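Local coordinates for protein-tyrosine phosphatase mitochondrial 1 (PDB 3RGO) that dephosphorylates phosphatidylglycerophosphate to phosphatidylglycerol, a step in the synthesis of the mitochondrial phospholipid cardiolipin, at residues 14-17 with 18-21; 36-39 with 40-43; 44-48 with 49-53. All coordinates share one frame; numbering follows the deposited sequence.

Contact 1. Residues 14-17 with 18-21; sequences LPLK and NMTR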
loop_
_atom_site.group_PDB
_atom_site.type_symbol
_atom_site.label_atom_id
_atom_site.label_comp_id
_atom_site.label_asym_id
_atom_site.label_seq_id
_atom_site.Cartn_x
_atom_site.Cartn_y
_atom_site.Cartn_z
ATOM N N LEU A 14 -1.208 -7.826 -8.130
ATOM C CA LEU A 14 -0.947 -8.946 -7.228
ATOM C C LEU A 14 0.353 -9.649 -7.611
ATOM O O LEU A 14 0.607 -9.895 -8.790
ATOM C CB LEU A 14 -2.111 -9.944 -7.228
ATOM C CG LEU A 14 -2.311 -10.783 -8.489
ATOM C CD1 LEU A 14 -3.283 -11.931 -8.232
ATOM C CD2 LEU A 14 -2.788 -9.919 -9.647
ATOM N N PRO A 15 1.183 -9.959 -6.611
ATOM C CA PRO A 15 2.500 -10.563 -6.821
ATOM C C PRO A 15 2.367 -12.052 -7.084
ATOM O O PRO A 15 1.785 -12.770 -6.268
ATOM C CB PRO A 15 3.204 -10.357 -5.473
ATOM C CG PRO A 15 2.280 -9.505 -4.646
ATOM C CD PRO A 15 0.916 -9.723 -5.184
ATOM N N LEU A 16 2.898 -12.504 -8.213
ATOM C CA LEU A 16 2.911 -13.922 -8.542
ATOM C C LEU A 16 3.964 -14.651 -7.720
ATOM O O LEU A 16 5.002 -14.083 -7.386
ATOM C CB LEU A 16 3.211 -14.114 -10.028
ATOM C CG LEU A 16 2.088 -13.919 -11.047
ATOM C CD1 LEU A 16 0.998 -13.006 -10.526
ATOM C CD2 LEU A 16 2.665 -13.395 -12.353
ATOM N N LYS A 17 3.695 -15.912 -7.398
ATOM C CA LYS A 17 4.671 -16.756 -6.718
ATOM C C LYS A 17 6.070 -16.604 -7.319
ATOM O O LYS A 17 7.063 -16.485 -6.596
ATOM C CB LYS A 17 4.251 -18.222 -6.810
ATOM C CG LYS A 17 2.906 -18.536 -6.192
ATOM C CD LYS A 17 3.059 -19.051 -4.776
ATOM C CE LYS A 17 1.942 -20.022 -4.436
ATOM N NZ LYS A 17 1.903 -21.143 -5.410
ATOM N N ASN A 18 6.133 -16.603 -8.649
ATOM C CA ASN A 18 7.400 -16.609 -9.371
ATOM C C ASN A 18 8.199 -15.312 -9.253
ATOM O O ASN A 18 9.402 -15.294 -9.520
ATOM C CB ASN A 18 7.164 -16.929 -10.851
ATOM C CG ASN A 18 6.733 -15.710 -11.649
ATOM O OD1 ASN A 18 5.546 -15.389 -11.726
ATOM N ND2 ASN A 18 7.701 -15.021 -12.245
ATOM N N MET A 19 7.529 -14.232 -8.862
ATOM C CA MET A 19 8.166 -12.919 -8.778
ATOM C C MET A 19 8.910 -12.730 -7.461
ATOM O O MET A 19 9.747 -11.835 -7.332
ATOM C CB MET A 19 7.120 -11.815 -8.940
ATOM C CG MET A 19 6.348 -11.888 -10.245
ATOM S SD MET A 19 4.959 -10.742 -10.266
ATOM C CE MET A 19 5.799 -9.198 -9.919
ATOM N N THR A 20 8.590 -13.576 -6.490
ATOM C CA THR A 20 9.156 -13.488 -5.149
ATOM C C THR A 20 10.653 -13.200 -5.145
ATOM O O THR A 20 11.115 -12.279 -4.474
ATOM C CB THR A 20 8.898 -14.787 -4.363
ATOM O OG1 THR A 20 7.487 -14.990 -4.235
ATOM C CG2 THR A 20 9.523 -14.717 -2.978
ATOM N N ARG A 21 11.409 -13.994 -5.895
ATOM C CA ARG A 21 12.862 -13.870 -5.914
ATOM C C ARG A 21 13.318 -12.475 -6.331
ATOM O O ARG A 21 14.138 -11.848 -5.656
ATOM C CB ARG A 21 13.470 -14.929 -6.844
ATOM C CG ARG A 21 14.979 -14.848 -6.975
ATOM C CD ARG A 21 15.517 -15.967 -7.862
ATOM N NE ARG A 21 16.973 -15.922 -7.967
ATOM C CZ ARG A 21 17.636 -15.166 -8.839
ATOM N NH1 ARG A 21 16.973 -14.387 -9.683
ATOM N NH2 ARG A 21 18.963 -15.186 -8.864
HETATM O O HOH W 1 5.808 -12.772 -4.990
#
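Leu16 and Met19 meet at a slant where the loop after strand 9-12 turns into helix 20-26 of this dual specificity phosphatase domain. The turn is closed through the backbone: Met19 N donates to Leu16 O over 2.9 Å, approaching from above the carbonyl plane. The Met19 thioether folds back toward Leu16. Met19 CG lies beside the backbone N (chi1 -58°) and the chain runs on extended to the sulfur, which brings SD to 3.8 Å from Leu16 CB; Leu16 N also points at Met19 SD in a weak hydrogen bond. Asn18 comes alongside Leu16 instead, the two side chains pointing the same way, with Asn18 OD1 3.2 Å from Leu16 CB and also near CD2 of the same leucine. Leu16 CB thus meets an amide oxygen and a sulfur, from directions roughly at right angles. Trp1 touches both Leu16 and Met19, so the first residue of the deposited chain joins this small apolar cluster on the protein surface, while Pro15 packs on Tyr93 and His95 of strand 91-95. At the entrance to the helix, Lys17 O is gripped twice by one residue, by Thr20 N at 3.3 Å and by Thr20 OG1 at 2.8 Å, both from the same face of the carbonyl plane. The hydroxyl of Thr20 is further engaged by the side-chain amide of Asn46, which ties the turn to the loop before helix 48-53. A water donates to Leu16 O at 2.8 Å and to Thr20 OG1 at 2.9 Å, bridging the two oxygens.

Contact 2. Residues 36-39 with 40-43; sequences NEEY and ETRF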
loop_
_atom_site.group_PDB
_atom_site.type_symbol
_atom_site.label_atom_id
_atom_site.label_comp_id
_atom_site.label_asym_id
_atom_site.label_seq_id
_atom_site.Cartn_x
_atom_site.Cartn_y
_atom_site.Cartn_z
ATOM N N ASN A 36 -7.669 -7.097 0.380
ATOM C CA ASN A 36 -8.768 -7.899 -0.147
ATOM C C ASN A 36 -8.332 -9.211 -0.791
ATOM O O ASN A 36 -8.823 -9.575 -1.855
ATOM C CB ASN A 36 -9.601 -7.087 -1.142
ATOM C CG ASN A 36 -10.458 -6.033 -0.462
ATOM O OD1 ASN A 36 -11.279 -5.375 -1.105
ATOM N ND2 ASN A 36 -10.282 -5.877 0.844
ATOM N N GLU A 37 -7.410 -9.916 -0.142
ATOM C CA GLU A 37 -6.998 -11.237 -0.605
ATOM C C GLU A 37 -8.221 -12.089 -0.948
ATOM O O GLU A 37 -9.036 -12.398 -0.078
ATOM C CB GLU A 37 -6.150 -11.934 0.460
ATOM C CG GLU A 37 -5.797 -13.373 0.131
ATOM C CD GLU A 37 -5.044 -14.058 1.255
ATOM O OE1 GLU A 37 -5.700 -14.662 2.130
ATOM O OE2 GLU A 37 -3.796 -13.992 1.262
ATOM N N GLU A 38 -8.346 -12.458 -2.219
ATOM C CA GLU A 38 -9.502 -13.216 -2.690
ATOM C C GLU A 38 -9.172 -14.692 -2.884
ATOM O O GLU A 38 -8.105 -15.041 -3.394
ATOM C CB GLU A 38 -10.045 -12.613 -3.988
ATOM C CG GLU A 38 -10.575 -11.197 -3.824
ATOM C CD GLU A 38 -10.221 -10.300 -4.993
ATOM O OE1 GLU A 38 -10.335 -10.757 -6.152
ATOM O OE2 GLU A 38 -9.827 -9.138 -4.752
ATOM N N TYR A 39 -10.099 -15.549 -2.472
ATOM C CA TYR A 39 -9.895 -16.993 -2.510
ATOM C C TYR A 39 -9.785 -17.515 -3.937
ATOM O O TYR A 39 -9.230 -18.588 -4.177
ATOM C CB TYR A 39 -11.043 -17.704 -1.790
ATOM C CG TYR A 39 -11.376 -17.116 -0.437
ATOM C CD1 TYR A 39 -10.694 -17.517 0.703
ATOM C CD2 TYR A 39 -12.374 -16.160 -0.302
ATOM C CE1 TYR A 39 -10.996 -16.983 1.941
ATOM C CE2 TYR A 39 -12.683 -15.620 0.933
ATOM C CZ TYR A 39 -11.991 -16.036 2.051
ATOM O OH TYR A 39 -12.295 -15.502 3.282
ATOM N N GLU A 40 -10.315 -16.750 -4.884
ATOM C CA GLU A 40 -10.364 -17.184 -6.273
ATOM C C GLU A 40 -9.033 -16.979 -6.985
ATOM O O GLU A 40 -8.808 -17.525 -8.064
ATOM C CB GLU A 40 -11.470 -16.434 -7.012
ATOM C CG GLU A 40 -12.435 -15.721 -6.082
ATOM C CD GLU A 40 -13.857 -15.754 -6.594
ATOM O OE1 GLU A 40 -14.105 -16.444 -7.605
ATOM O OE2 GLU A 40 -14.726 -15.096 -5.983
ATOM N N THR A 41 -8.147 -16.199 -6.374
ATOM C CA THR A 41 -6.899 -15.829 -7.027
ATOM C C THR A 41 -5.661 -16.162 -6.198
ATOM O O THR A 41 -4.535 -15.922 -6.635
ATOM C CB THR A 41 -6.886 -14.328 -7.366
ATOM O OG1 THR A 41 -5.769 -14.037 -8.213
ATOM C CG2 THR A 41 -6.794 -13.494 -6.097
ATOM N N ARG A 42 -5.864 -16.722 -5.010
ATOM C CA ARG A 42 -4.756 -16.945 -4.082
ATOM C C ARG A 42 -3.816 -18.078 -4.500
ATOM O O ARG A 42 -2.746 -18.247 -3.915
ATOM C CB ARG A 42 -5.271 -17.175 -2.656
ATOM C CG ARG A 42 -4.188 -17.069 -1.582
ATOM C CD ARG A 42 -4.777 -17.182 -0.186
ATOM N NE ARG A 42 -3.792 -16.925 0.864
ATOM C CZ ARG A 42 -3.182 -17.874 1.568
ATOM N NH1 ARG A 42 -3.453 -19.152 1.338
ATOM N NH2 ARG A 42 -2.305 -17.544 2.508
ATOM N N PHE A 43 -4.206 -18.853 -5.507
ATOM C CA PHE A 43 -3.329 -19.907 -6.009
ATOM C C PHE A 43 -2.186 -19.298 -6.818
ATOM O O PHE A 43 -1.154 -19.932 -7.037
ATOM C CB PHE A 43 -4.112 -20.929 -6.843
ATOM C CG PHE A 43 -4.315 -20.527 -8.280
ATOM C CD1 PHE A 43 -5.362 -19.697 -8.642
ATOM C CD2 PHE A 43 -3.464 -20.995 -9.270
ATOM C CE1 PHE A 43 -5.550 -19.332 -9.960
ATOM C CE2 PHE A 43 -3.649 -20.637 -10.592
ATOM C CZ PHE A 43 -4.693 -19.804 -10.937
#
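Glu40 follows Tyr39 round a tight bend, and its CG comes within 4.4 Å of Glu38 CB. The carboxylates of Glu38 and Glu40 stay apart, Glu38 OE1 lying 6.2 Å from Glu40 OE2, a spacing at which their like charges would be expected to repel only mildly. Thr41 closes the turn: its N donates to Glu38 O over 3.2 Å, nearly straight at 163° but from above the carbonyl plane. The methyl of Thr41, set between its own backbone N and carbonyl carbon, is directed back at Glu38, with CG2 3.4 Å from Glu38 O and farther from Glu38 CB. This turn belongs to the surface loop between strand 29-35 and helix 48-53 of the phosphatase domain, and the Glu38 side chain lies about 5 Å from that of Cys96, the predicted phosphocysteine nucleophile. Arg42 then reaches back to Glu37 in a salt bridge. Its chain is extended as far as NE, which donates to Glu37 OE2 over 3.0 Å. The carboxylate oxygen sits at the edge of the guanidinium, close to its plane, yet the nitrogen approaches from above the carboxylate plane; the two flat groups are turned 65° apart.

Contact 3. Residues 44-48 with 49-53; sequences LCNTS and KEWKK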
loop_
_atom_site.group_PDB
_atom_site.type_symbol
_atom_site.label_atom_id
_atom_site.label_comp_id
_atom_site.label_asym_id
_atom_site.label_seq_id
_atom_site.Cartn_x
_atom_site.Cartn_y
_atom_site.Cartn_z
ATOM N N LEU A 44 -2.382 -18.056 -7.246
ATOM C CA LEU A 44 -1.389 -17.320 -8.020
ATOM C C LEU A 44 -0.319 -16.710 -7.128
ATOM O O LEU A 44 0.807 -16.471 -7.566
ATOM C CB LEU A 44 -2.072 -16.195 -8.799
ATOM C CG LEU A 44 -2.263 -16.359 -10.306
ATOM C CD1 LEU A 44 -2.101 -17.807 -10.729
ATOM C CD2 LEU A 44 -3.619 -15.811 -10.717
ATOM N N CYS A 45 -0.680 -16.452 -5.876
ATOM C CA CYS A 45 0.178 -15.698 -4.973
ATOM C C CYS A 45 0.746 -16.557 -3.852
ATOM O O CYS A 45 0.248 -17.651 -3.572
ATOM C CB CYS A 45 -0.605 -14.531 -4.371
ATOM S SG CYS A 45 -1.478 -13.535 -5.590
ATOM N N ASN A 46 1.796 -16.050 -3.214
ATOM C CA ASN A 46 2.329 -16.675 -2.016
ATOM C C ASN A 46 1.286 -16.692 -0.912
ATOM O O ASN A 46 0.453 -15.794 -0.815
ATOM C CB ASN A 46 3.559 -15.921 -1.510
ATOM C CG ASN A 46 4.759 -16.085 -2.412
ATOM O OD1 ASN A 46 4.798 -16.975 -3.259
ATOM N ND2 ASN A 46 5.753 -15.226 -2.228
ATOM N N THR A 47 1.338 -17.724 -0.082
ATOM C CA THR A 47 0.624 -17.708 1.178
ATOM C C THR A 47 1.448 -16.839 2.112
ATOM O O THR A 47 2.518 -16.360 1.733
ATOM C CB THR A 47 0.536 -19.108 1.771
ATOM O OG1 THR A 47 1.858 -19.648 1.883
ATOM C CG2 THR A 47 -0.297 -20.010 0.872
ATOM N N SER A 48 0.964 -16.636 3.330
ATOM C CA SER A 48 1.712 -15.851 4.302
ATOM C C SER A 48 3.010 -16.559 4.677
ATOM O O SER A 48 4.028 -15.914 4.936
ATOM C CB SER A 48 0.874 -15.594 5.553
ATOM O OG SER A 48 1.592 -14.790 6.471
ATOM N N LYS A 49 2.964 -17.887 4.703
ATOM C CA LYS A 49 4.134 -18.688 5.043
ATOM C C LYS A 49 5.179 -18.676 3.930
ATOM O O LYS A 49 6.375 -18.625 4.200
ATOM C CB LYS A 49 3.728 -20.124 5.393
ATOM C CG LYS A 49 2.452 -20.592 4.715
ATOM C CD LYS A 49 2.680 -21.845 3.877
ATOM C CE LYS A 49 1.399 -22.282 3.181
ATOM N NZ LYS A 49 1.619 -23.435 2.265
ATOM N N GLU A 50 4.728 -18.717 2.680
ATOM C CA GLU A 50 5.646 -18.628 1.549
ATOM C C GLU A 50 6.339 -17.265 1.524
ATOM O O GLU A 50 7.444 -17.124 0.998
ATOM C CB GLU A 50 4.920 -18.906 0.230
ATOM C CG GLU A 50 4.513 -20.370 0.056
ATOM C CD GLU A 50 3.717 -20.616 -1.209
ATOM O OE1 GLU A 50 2.729 -19.890 -1.448
ATOM O OE2 GLU A 50 4.075 -21.546 -1.963
ATOM N N TRP A 51 5.694 -16.262 2.108
ATOM C CA TRP A 51 6.338 -14.966 2.276
ATOM C C TRP A 51 7.399 -15.022 3.379
ATOM O O TRP A 51 8.513 -14.522 3.205
ATOM C CB TRP A 51 5.308 -13.875 2.584
ATOM C CG TRP A 51 4.557 -13.361 1.385
ATOM C CD1 TRP A 51 3.207 -13.405 1.181
ATOM C CD2 TRP A 51 5.114 -12.713 0.233
ATOM N NE1 TRP A 51 2.888 -12.825 -0.024
ATOM C CE2 TRP A 51 4.041 -12.392 -0.625
ATOM C CE3 TRP A 51 6.412 -12.371 -0.153
ATOM C CZ2 TRP A 51 4.229 -11.748 -1.847
ATOM C CZ3 TRP A 51 6.597 -11.734 -1.368
ATOM C CH2 TRP A 51 5.510 -11.428 -2.200
ATOM N N LYS A 52 7.046 -15.619 4.515
ATOM C CA LYS A 52 7.993 -15.783 5.614
ATOM C C LYS A 52 9.278 -16.449 5.129
ATOM O O LYS A 52 10.379 -15.985 5.430
ATOM C CB LYS A 52 7.387 -16.619 6.743
ATOM C CG LYS A 52 6.251 -15.951 7.501
ATOM C CD LYS A 52 5.921 -16.726 8.771
ATOM C CE LYS A 52 5.701 -18.205 8.476
ATOM N NZ LYS A 52 5.469 -18.999 9.714
ATOM N N LYS A 53 9.120 -17.542 4.385
ATOM C CA LYS A 53 10.252 -18.278 3.827
ATOM C C LYS A 53 11.220 -17.354 3.092
ATOM O O LYS A 53 12.438 -17.495 3.210
ATOM C CB LYS A 53 9.766 -19.376 2.874
ATOM C CG LYS A 53 9.458 -20.713 3.537
ATOM C CD LYS A 53 8.321 -20.602 4.542
ATOM C CE LYS A 53 7.835 -21.974 4.987
ATOM N NZ LYS A 53 6.664 -21.877 5.905
#
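An extended approach through Cys45 and Asn46 gives way at Thr47 to the first turn of helix 48-53, where Trp51 N donates to Thr47 O and Lys52 N to Ser48 O. Thr47 is the N-cap residue and makes a capping box with Glu50. In one direction Glu50 N donates to Thr47 OG1 over 3.1 Å; in the other Glu50 OE1 receives Thr47 N on its anti lone pair, over 2.9 Å. The threonine hydroxyl is brought over the helix start by a chi1 of 55°, which places OG1 between the backbone N and the carbonyl carbon. The same hydroxyl makes a weak, 3.5 Å bond to Glu50 OE1. A negative carboxylate at this end would be expected to interact favourably with the helix dipole. Across the cap, the aliphatic chain of Lys49 bends around the hydroxyl, with Lys49 CE 3.0 Å from Thr47 OG1.

One residue earlier, Asn46 lies over a face of the Trp51 indole. Its CB stands 3.6 Å from the centroid of the five-membered ring, 13° off the normal, a CH-pi contact. The amide stands steeply on the ring, at 73° to its plane. The edge of the indole faces Ser48 CA, and the tryptophan is buried, touching Gln58 of strand 57-61 and Pro15, where the short helix meets the sheet. The amide nitrogen of Asn46 has its polar partner in Thr20, at the head of helix 20-26. The same ND2 lies 3.4 Å above the Trp51 ring plane, over its centre.

Overall arrangement
The three contacts follow one another along the chain and lie on the same side of the phosphatase domain. Contacts 1 and 2 are surface turns; contact 3, partly buried, packs its tryptophan against the sheet. Contacts 1 and 3 both lead into short helices, contact 1 with sulfur and apolar packing beside a carbonyl accepting two bonds, contact 3 with a polar capping box; the backbone bond Lys17 N to Leu44 O and an amide-hydroxyl bond join them. Contact 2 has no helix, combines a backbone turn bond with a salt bridge, and sits closest to Cys96. It meets contact 1 through packing, for instance of Leu14 on Thr41, while Arg42 NH2 packs against Thr47 CA of contact 3.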